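Putative peptide ABC-transport system periplasmic peptide-binding protein (Campylobacter jejuni, PDB 4OEV) binds nickel(II) outside the cytoplasmic membrane, here together with oxalate, and probably delivers it to an ABC-type importer. Local coordinates at residues 158-166 with 176-187; 2-11 with 485-494. All blocks are in the same frame, centred on the assembly; numbering follows the deposited sequence.

Contact 1: 158-166 with 176-187; sequences IGTGPYKFV and FKANEHFYLDKV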
loop_
_atom_site.group_PDB
_atom_site.type_symbol
_atom_site.label_atom_id
_atom_site.label_comp_id
_atom_site.label_asym_id
_atom_site.label_seq_id
_atom_site.Cartn_x
_atom_site.Cartn_y
_atom_site.Cartn_z
ATOM N N ILE A 158 2.457 -6.740 -22.215
ATOM C CA ILE A 158 2.319 -8.157 -22.495
ATOM C C ILE A 158 2.791 -8.909 -21.239
ATOM O O ILE A 158 3.899 -8.653 -20.753
ATOM C CB ILE A 158 3.152 -8.579 -23.734
ATOM C CG1 ILE A 158 2.547 -8.030 -25.031
ATOM C CG2 ILE A 158 3.281 -10.078 -23.789
ATOM C CD1 ILE A 158 1.177 -8.642 -25.397
ATOM N N GLY A 159 1.967 -9.813 -20.702
ATOM C CA GLY A 159 2.328 -10.520 -19.476
ATOM C C GLY A 159 2.022 -12.017 -19.475
ATOM O O GLY A 159 1.663 -12.601 -20.520
ATOM N N THR A 160 2.185 -12.665 -18.322
ATOM C CA THR A 160 1.817 -14.073 -18.214
ATOM C C THR A 160 0.496 -14.196 -17.422
ATOM O O THR A 160 0.030 -15.307 -17.201
ATOM C CB THR A 160 2.879 -14.914 -17.492
ATOM O OG1 THR A 160 3.246 -14.209 -16.301
ATOM C CG2 THR A 160 4.175 -15.139 -18.356
ATOM N N GLY A 161 -0.101 -13.065 -17.022
ATOM C CA GLY A 161 -1.260 -13.064 -16.117
ATOM C C GLY A 161 -2.592 -13.607 -16.675
ATOM O O GLY A 161 -2.630 -14.104 -17.807
ATOM N N PRO A 162 -3.681 -13.588 -15.852
ATOM C CA PRO A 162 -4.989 -14.136 -16.299
ATOM C C PRO A 162 -5.715 -13.301 -17.357
ATOM O O PRO A 162 -6.652 -13.765 -18.022
ATOM C CB PRO A 162 -5.825 -14.174 -15.014
ATOM C CG PRO A 162 -5.185 -13.052 -14.087
ATOM C CD PRO A 162 -3.681 -13.241 -14.415
ATOM N N TYR A 163 -5.282 -12.069 -17.526
ATOM C CA TYR A 163 -5.989 -11.151 -18.395
ATOM C C TYR A 163 -5.080 -10.448 -19.396
ATOM O O TYR A 163 -4.029 -9.896 -19.031
ATOM C CB TYR A 163 -6.740 -10.118 -17.543
ATOM C CG TYR A 163 -8.071 -10.648 -17.070
ATOM C CD1 TYR A 163 -9.146 -10.696 -17.949
ATOM C CD2 TYR A 163 -8.264 -11.111 -15.767
ATOM C CE1 TYR A 163 -10.372 -11.191 -17.563
ATOM C CE2 TYR A 163 -9.519 -11.627 -15.370
ATOM C CZ TYR A 163 -10.560 -11.653 -16.286
ATOM O OH TYR A 163 -11.828 -12.153 -15.989
ATOM N N LYS A 164 -5.527 -10.404 -20.644
ATOM C CA LYS A 164 -4.773 -9.782 -21.725
ATOM C C LYS A 164 -5.252 -8.353 -21.850
ATOM O O LYS A 164 -6.459 -8.096 -21.714
ATOM C CB LYS A 164 -4.953 -10.551 -23.065
ATOM C CG LYS A 164 -4.354 -11.944 -23.116
ATOM C CD LYS A 164 -4.580 -12.612 -24.512
ATOM C CE LYS A 164 -3.734 -13.878 -24.693
ATOM N NZ LYS A 164 -3.817 -14.490 -26.072
ATOM N N PHE A 165 -4.312 -7.423 -22.055
ATOM C CA PHE A 165 -4.634 -5.998 -22.234
ATOM C C PHE A 165 -5.357 -5.776 -23.567
ATOM O O PHE A 165 -4.900 -6.260 -24.607
ATOM C CB PHE A 165 -3.353 -5.133 -22.168
ATOM C CG PHE A 165 -3.576 -3.683 -22.517
ATOM C CD1 PHE A 165 -3.986 -2.775 -21.550
ATOM C CD2 PHE A 165 -3.369 -3.225 -23.812
ATOM C CE1 PHE A 165 -4.191 -1.441 -21.877
ATOM C CE2 PHE A 165 -3.576 -1.893 -24.143
ATOM C CZ PHE A 165 -3.993 -1.010 -23.181
ATOM N N VAL A 166 -6.479 -5.057 -23.541
ATOM C CA VAL A 166 -7.219 -4.706 -24.763
ATOM C C VAL A 166 -7.112 -3.228 -25.158
ATOM O O VAL A 166 -6.669 -2.904 -26.249
ATOM C CB VAL A 166 -8.711 -5.040 -24.651
ATOM C CG1 VAL A 166 -9.399 -4.623 -25.920
ATOM C CG2 VAL A 166 -8.910 -6.517 -24.402
ATOM N N PHE A 176 -9.764 -5.358 -20.445
ATOM C CA PHE A 176 -9.029 -6.602 -20.619
ATOM C C PHE A 176 -9.913 -7.689 -21.194
ATOM O O PHE A 176 -11.139 -7.593 -21.131
ATOM C CB PHE A 176 -8.477 -7.101 -19.294
ATOM C CG PHE A 176 -7.669 -6.073 -18.560
ATOM C CD1 PHE A 176 -8.279 -5.178 -17.686
ATOM C CD2 PHE A 176 -6.299 -5.982 -18.763
ATOM C CE1 PHE A 176 -7.524 -4.216 -17.002
ATOM C CE2 PHE A 176 -5.536 -5.001 -18.068
ATOM C CZ PHE A 176 -6.160 -4.125 -17.204
ATOM N N LYS A 177 -9.278 -8.730 -21.725
ATOM C CA LYS A 177 -9.995 -9.955 -22.076
ATOM C C LYS A 177 -9.262 -11.150 -21.481
ATOM O O LYS A 177 -8.048 -11.081 -21.209
ATOM C CB LYS A 177 -10.196 -10.064 -23.591
ATOM C CG LYS A 177 -8.928 -10.171 -24.453
ATOM C CD LYS A 177 -9.315 -10.408 -25.946
ATOM C CE LYS A 177 -8.083 -10.469 -26.872
ATOM N NZ LYS A 177 -8.429 -10.877 -28.297
ATOM N N ALA A 178 -10.002 -12.226 -21.233
ATOM C CA ALA A 178 -9.443 -13.403 -20.577
ATOM C C ALA A 178 -8.252 -13.984 -21.363
ATOM O O ALA A 178 -8.232 -13.922 -22.590
ATOM C CB ALA A 178 -10.505 -14.467 -20.401
ATOM N N ASN A 179 -7.262 -14.490 -20.622
ATOM C CA ASN A 179 -6.127 -15.203 -21.189
ATOM C C ASN A 179 -6.521 -16.663 -21.370
ATOM O O ASN A 179 -6.545 -17.423 -20.399
ATOM C CB ASN A 179 -4.893 -15.068 -20.282
ATOM C CG ASN A 179 -3.694 -15.908 -20.772
ATOM O OD1 ASN A 179 -3.753 -16.547 -21.827
ATOM N ND2 ASN A 179 -2.598 -15.889 -20.006
ATOM N N GLU A 180 -6.797 -17.052 -22.614
ATOM C CA GLU A 180 -7.347 -18.374 -22.903
ATOM C C GLU A 180 -6.302 -19.479 -22.737
ATOM O O GLU A 180 -6.650 -20.673 -22.774
ATOM C CB GLU A 180 -7.931 -18.408 -24.326
ATOM C CG GLU A 180 -6.887 -18.448 -25.443
ATOM C CD GLU A 180 -6.272 -17.087 -25.807
ATOM O OE1 GLU A 180 -5.912 -16.928 -27.006
ATOM O OE2 GLU A 180 -6.131 -16.193 -24.918
ATOM N N HIS A 181 -5.025 -19.084 -22.627
ATOM C CA HIS A 181 -3.948 -20.004 -22.289
ATOM C C HIS A 181 -3.294 -19.629 -20.970
ATOM O O HIS A 181 -2.081 -19.426 -20.913
ATOM C CB HIS A 181 -2.890 -20.040 -23.400
ATOM C CG HIS A 181 -3.456 -20.313 -24.762
ATOM N ND1 HIS A 181 -3.427 -19.385 -25.782
ATOM C CD2 HIS A 181 -4.076 -21.408 -25.269
ATOM C CE1 HIS A 181 -4.004 -19.898 -26.858
ATOM N NE2 HIS A 181 -4.402 -21.125 -26.574
ATOM N N PHE A 182 -4.097 -19.528 -19.914
ATOM C CA PHE A 182 -3.596 -19.167 -18.590
ATOM C C PHE A 182 -3.270 -20.476 -17.869
ATOM O O PHE A 182 -4.140 -21.301 -17.615
ATOM C CB PHE A 182 -4.623 -18.316 -17.823
ATOM C CG PHE A 182 -4.137 -17.803 -16.500
ATOM C CD1 PHE A 182 -2.855 -17.265 -16.368
ATOM C CD2 PHE A 182 -4.968 -17.809 -15.398
ATOM C CE1 PHE A 182 -2.404 -16.778 -15.152
ATOM C CE2 PHE A 182 -4.536 -17.318 -14.185
ATOM C CZ PHE A 182 -3.239 -16.803 -14.056
ATOM N N TYR A 183 -1.991 -20.672 -17.589
ATOM C CA TYR A 183 -1.460 -21.936 -17.058
ATOM C C TYR A 183 -2.120 -22.318 -15.718
ATOM O O TYR A 183 -2.175 -23.483 -15.327
ATOM C CB TYR A 183 0.065 -21.808 -16.891
ATOM C CG TYR A 183 0.401 -20.673 -15.925
ATOM C CD1 TYR A 183 0.606 -20.908 -14.568
ATOM C CD2 TYR A 183 0.462 -19.357 -16.375
ATOM C CE1 TYR A 183 0.886 -19.851 -13.692
ATOM C CE2 TYR A 183 0.759 -18.300 -15.508
ATOM C CZ TYR A 183 0.963 -18.551 -14.175
ATOM O OH TYR A 183 1.223 -17.474 -13.330
ATOM N N LEU A 184 -2.554 -21.302 -14.986
ATOM C CA LEU A 184 -2.974 -21.484 -13.603
ATOM C C LEU A 184 -4.396 -22.047 -13.463
ATOM O O LEU A 184 -4.668 -22.844 -12.557
ATOM C CB LEU A 184 -2.852 -20.151 -12.878
ATOM C CG LEU A 184 -2.762 -20.210 -11.360
ATOM C CD1 LEU A 184 -1.521 -20.975 -10.911
ATOM C CD2 LEU A 184 -2.775 -18.799 -10.778
ATOM N N ASP A 185 -5.300 -21.586 -14.334
ATOM C CA ASP A 185 -6.692 -22.036 -14.380
ATOM C C ASP A 185 -7.465 -21.341 -15.524
ATOM O O ASP A 185 -6.951 -20.420 -16.157
ATOM C CB ASP A 185 -7.383 -21.769 -13.046
ATOM C CG ASP A 185 -8.309 -22.891 -12.654
ATOM O OD1 ASP A 185 -8.955 -23.453 -13.564
ATOM O OD2 ASP A 185 -8.376 -23.224 -11.451
ATOM N N LYS A 186 -8.699 -21.745 -15.785
ATOM C CA LYS A 186 -9.454 -21.044 -16.815
ATOM C C LYS A 186 -10.050 -19.774 -16.216
ATOM O O LYS A 186 -10.629 -19.811 -15.130
ATOM C CB LYS A 186 -10.572 -21.920 -17.415
ATOM C CG LYS A 186 -10.040 -23.135 -18.130
ATOM C CD LYS A 186 -9.022 -22.692 -19.184
ATOM C CE LYS A 186 -8.615 -23.839 -20.097
ATOM N NZ LYS A 186 -9.860 -24.438 -20.634
ATOM N N VAL A 187 -9.914 -18.659 -16.935
ATOM C CA VAL A 187 -10.492 -17.377 -16.522
ATOM C C VAL A 187 -12.010 -17.438 -16.835
ATOM O O VAL A 187 -12.411 -17.817 -17.948
ATOM C CB VAL A 187 -9.817 -16.210 -17.263
ATOM C CG1 VAL A 187 -10.173 -14.892 -16.618
ATOM C CG2 VAL A 187 -8.271 -16.384 -17.257
HETATM O O HOH W 1 0.007 -17.481 -18.789
#
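Lys-164 and Lys-177 form the hydrogen-bonded pair between antiparallel strands 163-166 and 176-178, exchanging two backbone bonds, the shorter from Lys-164 N to Lys-177 O (2.7 Å), while Tyr-163/Ala-178 and Phe-165/Phe-176 are non-hydrogen-bonded pairs. Pairing continues beyond the strands through Asn-179 N, bound to Pro-162 O. Asn-179, its CG anti to the backbone N (chi1 175°), swings its amide toward 158-166, where ND2 donates to Gly-161 O at 2.8 Å, almost straight (169°). OD1 turns back to accept from His-181 N, making an Asx turn; an amide suits this corner because it donates and accepts. The extended Lys-164 chain forms a salt bridge with Glu-180, NZ meeting OE2 on its syn side at 3.1 Å, tilted from the carboxylate plane, with a weak bond to OE1. The Pro-162 ring lies flat over one face of Phe-182, a CH-pi contact with CB 3.8 Å from the ring centroid; Leu-184 CB lies over the rim of the opposite face. Val-187 CG1 comes obliquely against the Tyr-163 ring, 3.3 Å from CZ, while Tyr-163 OH bonds to Thr-189 O. The whole is a beta hairpin edging a mixed sheet, the following loop folded onto its base.

Contact 2: 2-11 with 485-494; sequences IPKDTLIIAV and FTWNVYEWSK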
loop_
_atom_site.group_PDB
_atom_site.type_symbol
_atom_site.label_atom_id
_atom_site.label_comp_id
_atom_site.label_asym_id
_atom_site.label_seq_id
_atom_site.Cartn_x
_atom_site.Cartn_y
_atom_site.Cartn_z
ATOM N N ILE A 2 -25.182 -4.445 -17.577
ATOM C CA ILE A 2 -23.873 -5.031 -17.901
ATOM C C ILE A 2 -24.055 -6.497 -18.338
ATOM O O ILE A 2 -24.689 -7.283 -17.620
ATOM C CB ILE A 2 -22.921 -4.971 -16.704
ATOM C CG1 ILE A 2 -22.671 -3.514 -16.310
ATOM C CG2 ILE A 2 -21.572 -5.679 -17.043
ATOM C CD1 ILE A 2 -21.974 -3.287 -14.957
ATOM N N PRO A 3 -23.533 -6.858 -19.528
ATOM C CA PRO A 3 -23.704 -8.236 -20.022
ATOM C C PRO A 3 -23.130 -9.246 -19.025
ATOM O O PRO A 3 -22.238 -8.922 -18.230
ATOM C CB PRO A 3 -22.905 -8.269 -21.328
ATOM C CG PRO A 3 -22.573 -6.875 -21.669
ATOM C CD PRO A 3 -22.988 -5.954 -20.557
ATOM N N LYS A 4 -23.630 -10.468 -19.098
ATOM C CA LYS A 4 -23.233 -11.530 -18.190
ATOM C C LYS A 4 -21.751 -11.915 -18.394
ATOM O O LYS A 4 -21.109 -12.456 -17.493
ATOM C CB LYS A 4 -24.192 -12.713 -18.397
ATOM C CG LYS A 4 -24.131 -13.850 -17.388
ATOM C CD LYS A 4 -24.940 -15.057 -17.886
ATOM C CE LYS A 4 -24.432 -16.402 -17.354
ATOM N NZ LYS A 4 -25.140 -16.712 -16.057
ATOM N N ASP A 5 -21.195 -11.593 -19.557
ATOM C CA ASP A 5 -19.821 -12.006 -19.873
ATOM C C ASP A 5 -18.809 -10.906 -19.602
ATOM O O ASP A 5 -17.621 -11.052 -19.903
ATOM C CB ASP A 5 -19.744 -12.470 -21.336
ATOM C CG ASP A 5 -19.764 -11.313 -22.342
ATOM O OD1 ASP A 5 -20.138 -10.175 -22.005
ATOM O OD2 ASP A 5 -19.465 -11.562 -23.522
ATOM N N THR A 6 -19.279 -9.820 -18.994
ATOM C CA THR A 6 -18.447 -8.656 -18.715
ATOM C C THR A 6 -18.477 -8.338 -17.214
ATOM O O THR A 6 -19.560 -8.327 -16.628
ATOM C CB THR A 6 -18.945 -7.409 -19.497
ATOM O OG1 THR A 6 -18.918 -7.656 -20.907
ATOM C CG2 THR A 6 -18.117 -6.180 -19.172
ATOM N N LEU A 7 -17.297 -8.120 -16.612
ATOM C CA LEU A 7 -17.181 -7.644 -15.228
ATOM C C LEU A 7 -16.724 -6.197 -15.255
ATOM O O LEU A 7 -15.758 -5.879 -15.908
ATOM C CB LEU A 7 -16.164 -8.463 -14.429
ATOM C CG LEU A 7 -16.670 -9.759 -13.786
ATOM C CD1 LEU A 7 -15.582 -10.445 -12.966
ATOM C CD2 LEU A 7 -17.943 -9.523 -12.973
ATOM N N ILE A 8 -17.408 -5.295 -14.556
ATOM C CA ILE A 8 -16.909 -3.928 -14.490
ATOM C C ILE A 8 -16.663 -3.590 -13.050
ATOM O O ILE A 8 -17.585 -3.589 -12.248
ATOM C CB ILE A 8 -17.871 -2.913 -15.099
ATOM C CG1 ILE A 8 -18.300 -3.367 -16.493
ATOM C CG2 ILE A 8 -17.252 -1.512 -15.074
ATOM C CD1 ILE A 8 -19.008 -2.346 -17.273
ATOM N N ILE A 9 -15.405 -3.337 -12.712
ATOM C CA ILE A 9 -15.038 -3.084 -11.317
ATOM C C ILE A 9 -14.416 -1.716 -11.143
ATOM O O ILE A 9 -13.470 -1.362 -11.833
ATOM C CB ILE A 9 -14.034 -4.118 -10.791
ATOM C CG1 ILE A 9 -14.521 -5.551 -11.031
ATOM C CG2 ILE A 9 -13.679 -3.863 -9.329
ATOM C CD1 ILE A 9 -13.519 -6.561 -10.551
ATOM N N ALA A 10 -14.947 -0.958 -10.187
ATOM C CA ALA A 10 -14.367 0.320 -9.834
ATOM C C ALA A 10 -13.140 0.129 -8.961
ATOM O O ALA A 10 -13.141 -0.664 -8.011
ATOM C CB ALA A 10 -15.408 1.205 -9.073
ATOM N N VAL A 11 -12.112 0.915 -9.249
ATOM C CA VAL A 11 -10.905 0.928 -8.425
ATOM C C VAL A 11 -10.469 2.370 -8.164
ATOM O O VAL A 11 -10.434 3.183 -9.095
ATOM C CB VAL A 11 -9.772 0.133 -9.090
ATOM C CG1 VAL A 11 -8.474 0.332 -8.306
ATOM C CG2 VAL A 11 -10.149 -1.352 -9.106
ATOM N N PHE A 485 -8.406 -6.687 -3.265
ATOM C CA PHE A 485 -9.767 -7.206 -3.168
ATOM C C PHE A 485 -10.193 -7.948 -4.454
ATOM O O PHE A 485 -11.170 -8.708 -4.449
ATOM C CB PHE A 485 -10.765 -6.090 -2.784
ATOM C CG PHE A 485 -11.136 -5.154 -3.907
ATOM C CD1 PHE A 485 -12.313 -5.367 -4.651
ATOM C CD2 PHE A 485 -10.335 -4.052 -4.215
ATOM C CE1 PHE A 485 -12.682 -4.487 -5.681
ATOM C CE2 PHE A 485 -10.680 -3.182 -5.248
ATOM C CZ PHE A 485 -11.881 -3.406 -5.983
ATOM N N THR A 486 -9.409 -7.772 -5.511
ATOM C CA THR A 486 -9.602 -8.415 -6.806
ATOM C C THR A 486 -8.626 -9.562 -7.053
ATOM O O THR A 486 -8.454 -9.999 -8.208
ATOM C CB THR A 486 -9.430 -7.382 -7.942
ATOM O OG1 THR A 486 -8.192 -6.660 -7.749
ATOM C CG2 THR A 486 -10.561 -6.414 -7.946
ATOM N N TRP A 487 -8.028 -10.085 -5.975
ATOM C CA TRP A 487 -6.901 -11.031 -6.097
ATOM C C TRP A 487 -7.344 -12.314 -6.803
ATOM O O TRP A 487 -6.516 -12.948 -7.445
ATOM C CB TRP A 487 -6.301 -11.396 -4.733
ATOM C CG TRP A 487 -7.227 -12.269 -3.931
ATOM C CD1 TRP A 487 -8.301 -11.836 -3.157
ATOM C CD2 TRP A 487 -7.221 -13.706 -3.842
ATOM N NE1 TRP A 487 -8.943 -12.939 -2.596
ATOM C CE2 TRP A 487 -8.304 -14.086 -3.008
ATOM C CE3 TRP A 487 -6.400 -14.711 -4.383
ATOM C CZ2 TRP A 487 -8.578 -15.438 -2.694
ATOM C CZ3 TRP A 487 -6.686 -16.062 -4.077
ATOM C CH2 TRP A 487 -7.758 -16.403 -3.239
ATOM N N ASN A 488 -8.627 -12.710 -6.686
ATOM C CA ASN A 488 -9.074 -13.939 -7.369
ATOM C C ASN A 488 -10.135 -13.638 -8.417
ATOM O O ASN A 488 -11.045 -14.457 -8.687
ATOM C CB ASN A 488 -9.576 -15.011 -6.376
ATOM C CG ASN A 488 -11.019 -14.814 -5.942
ATOM O OD1 ASN A 488 -11.422 -13.727 -5.500
ATOM N ND2 ASN A 488 -11.817 -15.873 -6.082
ATOM N N VAL A 489 -10.021 -12.461 -9.022
ATOM C CA VAL A 489 -11.037 -12.012 -9.973
ATOM C C VAL A 489 -11.241 -13.013 -11.131
ATOM O O VAL A 489 -12.343 -13.132 -11.654
ATOM C CB VAL A 489 -10.699 -10.623 -10.546
ATOM C CG1 VAL A 489 -9.414 -10.687 -11.357
ATOM C CG2 VAL A 489 -11.869 -10.110 -11.388
ATOM N N TYR A 490 -10.211 -13.781 -11.486
ATOM C CA TYR A 490 -10.376 -14.753 -12.555
ATOM C C TYR A 490 -11.315 -15.913 -12.185
ATOM O O TYR A 490 -11.575 -16.788 -13.016
ATOM C CB TYR A 490 -8.997 -15.328 -13.004
ATOM C CG TYR A 490 -8.106 -15.876 -11.890
ATOM C CD1 TYR A 490 -8.222 -17.193 -11.464
ATOM C CD2 TYR A 490 -7.156 -15.061 -11.264
ATOM C CE1 TYR A 490 -7.413 -17.700 -10.458
ATOM C CE2 TYR A 490 -6.336 -15.555 -10.261
ATOM C CZ TYR A 490 -6.471 -16.871 -9.861
ATOM O OH TYR A 490 -5.670 -17.368 -8.856
ATOM N N GLU A 491 -11.761 -15.974 -10.939
ATOM C CA GLU A 491 -12.732 -16.986 -10.531
ATOM C C GLU A 491 -14.128 -16.367 -10.436
ATOM O O GLU A 491 -15.097 -17.079 -10.175
ATOM C CB GLU A 491 -12.343 -17.615 -9.188
ATOM C CG GLU A 491 -10.958 -18.219 -9.182
ATOM C CD GLU A 491 -10.637 -18.962 -7.892
ATOM O OE1 GLU A 491 -11.016 -18.472 -6.811
ATOM O OE2 GLU A 491 -9.985 -20.026 -7.939
ATOM N N TRP A 492 -14.231 -15.052 -10.640
ATOM C CA TRP A 492 -15.542 -14.381 -10.492
ATOM C C TRP A 492 -16.382 -14.599 -11.733
ATOM O O TRP A 492 -15.836 -14.655 -12.835
ATOM C CB TRP A 492 -15.398 -12.871 -10.263
ATOM C CG TRP A 492 -14.633 -12.426 -9.057
ATOM C CD1 TRP A 492 -13.883 -13.196 -8.224
ATOM C CD2 TRP A 492 -14.562 -11.082 -8.530
ATOM N NE1 TRP A 492 -13.327 -12.413 -7.226
ATOM C CE2 TRP A 492 -13.738 -11.120 -7.392
ATOM C CE3 TRP A 492 -15.130 -9.856 -8.913
ATOM C CZ2 TRP A 492 -13.442 -9.973 -6.633
ATOM C CZ3 TRP A 492 -14.842 -8.720 -8.161
ATOM C CH2 TRP A 492 -14.001 -8.790 -7.034
ATOM N N SER A 493 -17.703 -14.726 -11.570
ATOM C CA SER A 493 -18.595 -14.858 -12.712
ATOM C C SER A 493 -20.041 -14.472 -12.389
ATOM O O SER A 493 -20.429 -14.325 -11.224
ATOM C CB SER A 493 -18.596 -16.292 -13.257
ATOM O OG SER A 493 -19.180 -17.170 -12.315
ATOM N N LYS A 494 -20.823 -14.292 -13.447
ATOM C CA LYS A 494 -22.249 -14.008 -13.315
ATOM C C LYS A 494 -23.045 -15.181 -13.832
ATOM O O LYS A 494 -22.532 -15.961 -14.656
ATOM C CB LYS A 494 -22.614 -12.743 -14.060
ATOM C CG LYS A 494 -21.954 -11.519 -13.481
ATOM C CD LYS A 494 -21.860 -10.477 -14.559
ATOM C CE LYS A 494 -21.654 -9.112 -13.999
ATOM N NZ LYS A 494 -21.807 -8.123 -15.098
ATOM O OXT LYS A 494 -24.183 -15.368 -13.386
HETATM O O HOH W 2 -24.653 -8.043 -14.509
HETATM O O HOH W 3 -19.253 -14.402 -15.784
#
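Lys-494, the last residue, is held to the N-terminal segment by both its side chain and its carboxylate. Its extended chain runs past Leu-7, and NZ donates to Thr-6 O at 2.7 Å, nearly along the carbonyl axis (173°), and weakly to Pro-3 O. Water 2 links NZ to Ile-2 O, and Asp-213 forms a salt bridge with the same nitrogen, so the ammonium group has several acceptors near the Pro-3 to Thr-6 type I turn. Conversely, Lys-4, bent at chi4 (90°), hydrogen-bonds through NZ to Lys-494 O at 3.1 Å, well to the side of the C=O (96°), and weakly to OXT, its salt-bridge partner. Water 3 joins Lys-4 O to Lys-494 N.

The other contacts across the segments are apolar. Leu-7 and Ile-9, alternate residues of strand 6-11, direct their side chains toward 485-494. Leu-7 CD1 packs on Trp-492 CB (3.6 Å) and Val-489 CG2; Ile-9 CD1 approaches Trp-492 CZ3 obliquely at 3.5 Å, while its other branch, CG2, meets Phe-485 CZ at 3.8 Å. Beta-branched isoleucine suits this place, its two branches reaching different aromatic residues. Within 485-494, Trp-492 NE1 donates to Asn-488 OD1 (2.9 Å), which helps fix the indole. The two termini thus meet where edge strand 6-11 of a mixed sheet begins, its Leu-7/Ile-9 face covered by the C-terminal loop and short 3-10 turn.

Both contacts belong to the same mixed sheet: contact 2 involves its edge strand 6-11, contact 1 the hairpin that includes the other edge strand, 163-169, with strand 191-196 between the two. Contact 1 is local and partly buried, dominated by backbone pairing with a salt bridge on its exposed side. Contact 2 joins segments more than 470 positions apart, is more buried, and relies on aliphatic-aromatic packing, with its charges gathered at the chain ends. The two meet directly: Tyr-490 of 485-494 packs on Pro-162, Leu-184 and Val-187, and Val-489 touches Tyr-163, so 485-494 packs on strand 6-11 and also on residues of contact 1.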